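Local coordinates for chitinase A (Cycas revoluta, PDB 4MNK), which probably hydrolyses chitin as a class V plant enzyme of glycosyl hydrolase family 18, and holds N-acetylglucosamine oligomers in its cleft, at residues Phe35-Val47 against Lys88-Ser102. Sequence-based numbering, arbitrary orientation.
Sequences FAELNAPTFEVRV and KLNSDASARQRFVKS
Phe43 packs against Leu89, whose CB stands 3.8 Å from the centroid of the ring and 20° off its normal, a CH-pi contact over one face. The opposite face is covered from within its own loop by Ala40 CA, so the ring is sandwiched. CG of Phe43 lies anti to the carbonyl carbon (chi1 -66°), which directs the ring at the helices and puts Phe43 CD1 3.8 Å from Ala95 CB. A second apolar group joins Val45 to Phe99: CG2 of Val45 comes within 3.3 Å of Phe99 CD1, a tight approach, while Leu38 CG meets the edge of the same ring.

These residues lie on the TIM barrel of family 18, where the loop leaving strand 30-36 folds back over the last turn of helix 80-90 and the first half of helix 93-110. Phe35, at the strand end, belongs to the glycan pocket, and Phe99 also touches Ile75 and Leu117 of the neighbouring barrel strands.

The polar contacts centre on Arg98. Its chain bends at chi3 (-61°), bringing NE to Thr42 O at 2.7 Å in a nearly straight bond lying close to the guanidinium plane; NH2 makes a longer, more bent bond of 3.3 Å to Pro41 O. A leucine in place of Arg98 would probably leave both carbonyls without these donors and the cis-proline turn less firmly held. Ser102 OG works both ways, accepting from Val45 N at 2.9 Å and donating to Arg98 O at 2.8 Å, which ties the loop to the helix backbone. Arg98 O also receives a hydrogen bond from water 1, which donates to Glu44 OE1 as well and bridges the two segments.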
# COMPACT_ATOMS: atom_id res chain seq x y z
N PHE A 35 -9.31 6.32 3.11
CA PHE A 35 -8.33 7.23 3.70
C PHE A 35 -9.05 8.35 4.43
O PHE A 35 -10.16 8.76 4.04
CB PHE A 35 -7.48 7.90 2.62
CG PHE A 35 -6.62 6.97 1.82
CD1 PHE A 35 -5.37 6.58 2.30
CD2 PHE A 35 -7.03 6.52 0.57
CE1 PHE A 35 -4.56 5.72 1.55
CE2 PHE A 35 -6.23 5.67 -0.19
CZ PHE A 35 -4.99 5.27 0.31
N ALA A 36 -8.41 8.89 5.47
CA ALA A 36 -8.79 10.20 5.99
C ALA A 36 -8.24 11.26 5.04
O ALA A 36 -7.22 11.03 4.37
CB ALA A 36 -8.24 10.39 7.39
N GLU A 37 -8.90 12.41 4.99
CA GLU A 37 -8.51 13.49 4.09
C GLU A 37 -7.78 14.60 4.85
O GLU A 37 -7.98 14.79 6.05
CB GLU A 37 -9.73 14.05 3.35
CG GLU A 37 -10.73 14.77 4.24
CD GLU A 37 -11.98 15.18 3.50
OE1 GLU A 37 -12.53 16.26 3.81
OE2 GLU A 37 -12.42 14.44 2.59
N LEU A 38 -6.92 15.33 4.13
CA LEU A 38 -6.12 16.40 4.73
C LEU A 38 -6.94 17.63 5.09
O LEU A 38 -6.62 18.32 6.05
CB LEU A 38 -4.96 16.78 3.80
CG LEU A 38 -3.71 15.89 3.87
CD1 LEU A 38 -3.94 14.53 3.22
CD2 LEU A 38 -2.51 16.58 3.25
N ASN A 39 -8.01 17.87 4.33
CA ASN A 39 -8.94 18.98 4.60
C ASN A 39 -8.25 20.35 4.61
O ASN A 39 -8.33 21.10 5.59
CB ASN A 39 -9.72 18.71 5.90
CG ASN A 39 -10.83 19.72 6.15
OD1 ASN A 39 -11.37 20.32 5.22
ND2 ASN A 39 -11.17 19.91 7.42
N ALA A 40 -7.56 20.66 3.52
CA ALA A 40 -7.04 22.01 3.28
C ALA A 40 -8.22 22.99 3.21
O ALA A 40 -9.31 22.60 2.77
CB ALA A 40 -6.26 22.04 1.98
N PRO A 41 -8.02 24.25 3.65
CA PRO A 41 -6.79 24.88 4.14
C PRO A 41 -6.55 24.80 5.65
O PRO A 41 -5.46 25.15 6.11
CB PRO A 41 -6.98 26.34 3.72
CG PRO A 41 -8.44 26.56 3.83
CD PRO A 41 -9.11 25.25 3.50
N THR A 42 -7.55 24.36 6.42
CA THR A 42 -7.39 24.30 7.88
C THR A 42 -6.49 23.13 8.29
O THR A 42 -5.84 23.18 9.34
CB THR A 42 -8.73 24.17 8.63
OG1 THR A 42 -9.35 22.91 8.32
CG2 THR A 42 -9.68 25.31 8.28
N PHE A 43 -6.47 22.09 7.47
CA PHE A 43 -5.74 20.85 7.76
C PHE A 43 -6.16 20.22 9.09
O PHE A 43 -5.36 19.61 9.80
CB PHE A 43 -4.22 21.04 7.64
CG PHE A 43 -3.77 21.33 6.25
CD1 PHE A 43 -3.43 22.63 5.87
CD2 PHE A 43 -3.73 20.32 5.29
CE1 PHE A 43 -3.03 22.90 4.56
CE2 PHE A 43 -3.33 20.58 3.99
CZ PHE A 43 -2.98 21.87 3.62
N GLU A 44 -7.44 20.40 9.41
CA GLU A 44 -8.09 19.64 10.47
C GLU A 44 -8.49 18.31 9.84
O GLU A 44 -9.55 18.18 9.22
CB GLU A 44 -9.30 20.40 11.03
CG GLU A 44 -9.00 21.82 11.51
CD GLU A 44 -8.14 21.89 12.76
OE1 GLU A 44 -8.14 20.92 13.56
OE2 GLU A 44 -7.46 22.92 12.96
N VAL A 45 -7.59 17.34 9.99
CA VAL A 45 -7.73 16.03 9.35
C VAL A 45 -9.02 15.34 9.79
O VAL A 45 -9.42 15.43 10.96
CB VAL A 45 -6.49 15.14 9.65
CG1 VAL A 45 -6.64 13.74 9.07
CG2 VAL A 45 -5.24 15.80 9.10
N ARG A 46 -9.69 14.69 8.84
CA ARG A 46 -11.01 14.10 9.08
C ARG A 46 -11.27 12.98 8.07
O ARG A 46 -10.67 12.95 7.00
CB ARG A 46 -12.09 15.17 8.94
CG ARG A 46 -12.18 15.78 7.55
CD ARG A 46 -13.22 16.87 7.45
NE ARG A 46 -13.43 17.26 6.07
CZ ARG A 46 -14.22 18.25 5.68
NH1 ARG A 46 -14.35 18.52 4.39
NH2 ARG A 46 -14.88 18.98 6.57
N VAL A 47 -12.19 12.07 8.39
CA VAL A 47 -12.70 11.19 7.34
C VAL A 47 -13.67 12.02 6.50
O VAL A 47 -14.25 12.99 7.00
CB VAL A 47 -13.37 9.90 7.88
CG1 VAL A 47 -12.33 9.00 8.53
CG2 VAL A 47 -14.51 10.20 8.84
N LYS A 88 1.48 21.87 0.24
CA LYS A 88 1.02 23.12 0.85
C LYS A 88 1.15 23.07 2.37
O LYS A 88 1.67 24.00 3.00
CB LYS A 88 -0.43 23.42 0.47
CG LYS A 88 -0.61 23.92 -0.95
CD LYS A 88 -2.06 24.33 -1.24
CE LYS A 88 -2.96 23.12 -1.42
NZ LYS A 88 -4.36 23.51 -1.76
N LEU A 89 0.68 21.97 2.95
CA LEU A 89 0.74 21.74 4.39
C LEU A 89 2.15 21.85 4.95
O LEU A 89 2.40 22.58 5.91
CB LEU A 89 0.18 20.35 4.71
CG LEU A 89 0.46 19.76 6.09
CD1 LEU A 89 -0.20 20.58 7.19
CD2 LEU A 89 -0.01 18.32 6.14
N ASN A 90 3.08 21.12 4.34
CA ASN A 90 4.39 20.91 4.94
C ASN A 90 5.27 22.16 4.97
O ASN A 90 6.22 22.23 5.75
CB ASN A 90 5.11 19.73 4.28
CG ASN A 90 4.39 18.41 4.50
OD1 ASN A 90 3.56 18.28 5.40
ND2 ASN A 90 4.70 17.42 3.67
N SER A 91 4.93 23.14 4.14
CA SER A 91 5.67 24.40 4.07
C SER A 91 5.20 25.43 5.11
O SER A 91 5.82 26.48 5.28
CB SER A 91 5.56 24.99 2.66
OG SER A 91 6.40 26.13 2.50
N ASP A 92 4.11 25.12 5.81
CA ASP A 92 3.43 26.05 6.71
C ASP A 92 3.45 25.49 8.13
O ASP A 92 2.71 24.55 8.45
CB ASP A 92 2.00 26.25 6.20
CG ASP A 92 1.19 27.28 6.99
OD1 ASP A 92 0.26 27.86 6.38
OD2 ASP A 92 1.44 27.50 8.19
N ALA A 93 4.30 26.06 8.99
CA ALA A 93 4.49 25.58 10.36
C ALA A 93 3.19 25.52 11.17
O ALA A 93 2.95 24.55 11.90
CB ALA A 93 5.52 26.43 11.09
N SER A 94 2.35 26.54 11.02
CA SER A 94 1.06 26.58 11.72
C SER A 94 0.13 25.47 11.22
O SER A 94 -0.54 24.82 12.02
CB SER A 94 0.40 27.95 11.57
OG SER A 94 1.19 28.97 12.17
N ALA A 95 0.11 25.26 9.91
CA ALA A 95 -0.68 24.19 9.31
C ALA A 95 -0.21 22.81 9.79
O ALA A 95 -1.04 21.95 10.11
CB ALA A 95 -0.64 24.27 7.79
N ARG A 96 1.11 22.62 9.87
CA ARG A 96 1.67 21.35 10.36
C ARG A 96 1.20 21.07 11.79
O ARG A 96 0.88 19.94 12.13
CB ARG A 96 3.20 21.35 10.29
CG ARG A 96 3.77 21.39 8.88
CD ARG A 96 5.22 20.92 8.83
NE ARG A 96 6.05 21.61 9.81
CZ ARG A 96 6.77 22.70 9.57
NH1 ARG A 96 6.76 23.26 8.36
NH2 ARG A 96 7.49 23.25 10.54
N GLN A 97 1.16 22.12 12.62
CA GLN A 97 0.70 21.99 14.00
C GLN A 97 -0.77 21.54 14.06
O GLN A 97 -1.12 20.65 14.83
CB GLN A 97 0.90 23.31 14.76
CG GLN A 97 0.78 23.21 16.28
CD GLN A 97 1.33 24.43 17.00
OE1 GLN A 97 1.70 25.43 16.37
NE2 GLN A 97 1.40 24.36 18.32
N ARG A 98 -1.61 22.14 13.22
CA ARG A 98 -3.03 21.78 13.15
C ARG A 98 -3.21 20.35 12.67
O ARG A 98 -4.04 19.61 13.20
CB ARG A 98 -3.81 22.76 12.27
CG ARG A 98 -3.80 24.21 12.78
CD ARG A 98 -4.84 25.07 12.09
NE ARG A 98 -4.63 25.17 10.64
CZ ARG A 98 -3.83 26.05 10.05
NH1 ARG A 98 -3.13 26.92 10.76
NH2 ARG A 98 -3.72 26.05 8.73
N PHE A 99 -2.42 19.95 11.67
CA PHE A 99 -2.45 18.59 11.13
C PHE A 99 -2.07 17.57 12.19
O PHE A 99 -2.74 16.55 12.35
CB PHE A 99 -1.50 18.48 9.93
CG PHE A 99 -1.39 17.08 9.36
CD1 PHE A 99 -2.14 16.71 8.25
CD2 PHE A 99 -0.52 16.15 9.92
CE1 PHE A 99 -2.03 15.42 7.72
CE2 PHE A 99 -0.41 14.86 9.39
CZ PHE A 99 -1.17 14.50 8.29
N VAL A 100 -0.98 17.84 12.91
CA VAL A 100 -0.47 16.92 13.91
C VAL A 100 -1.49 16.70 15.03
O VAL A 100 -1.79 15.56 15.40
CB VAL A 100 0.91 17.39 14.44
CG1 VAL A 100 1.28 16.68 15.73
CG2 VAL A 100 1.99 17.17 13.39
N LYS A 101 -2.04 17.80 15.55
CA LYS A 101 -3.02 17.75 16.63
C LYS A 101 -4.29 17.02 16.19
O LYS A 101 -4.80 16.15 16.92
CB LYS A 101 -3.36 19.16 17.11
CG LYS A 101 -4.35 19.22 18.27
CD LYS A 101 -4.65 20.66 18.66
CE LYS A 101 -5.61 20.73 19.84
NZ LYS A 101 -5.00 20.22 21.10
N SER A 102 -4.81 17.37 15.02
CA SER A 102 -6.06 16.78 14.53
C SER A 102 -5.93 15.31 14.12
O SER A 102 -6.89 14.55 14.28
CB SER A 102 -6.66 17.61 13.39
OG SER A 102 -5.82 17.61 12.25
O HOH W 1 -5.85 20.92 14.89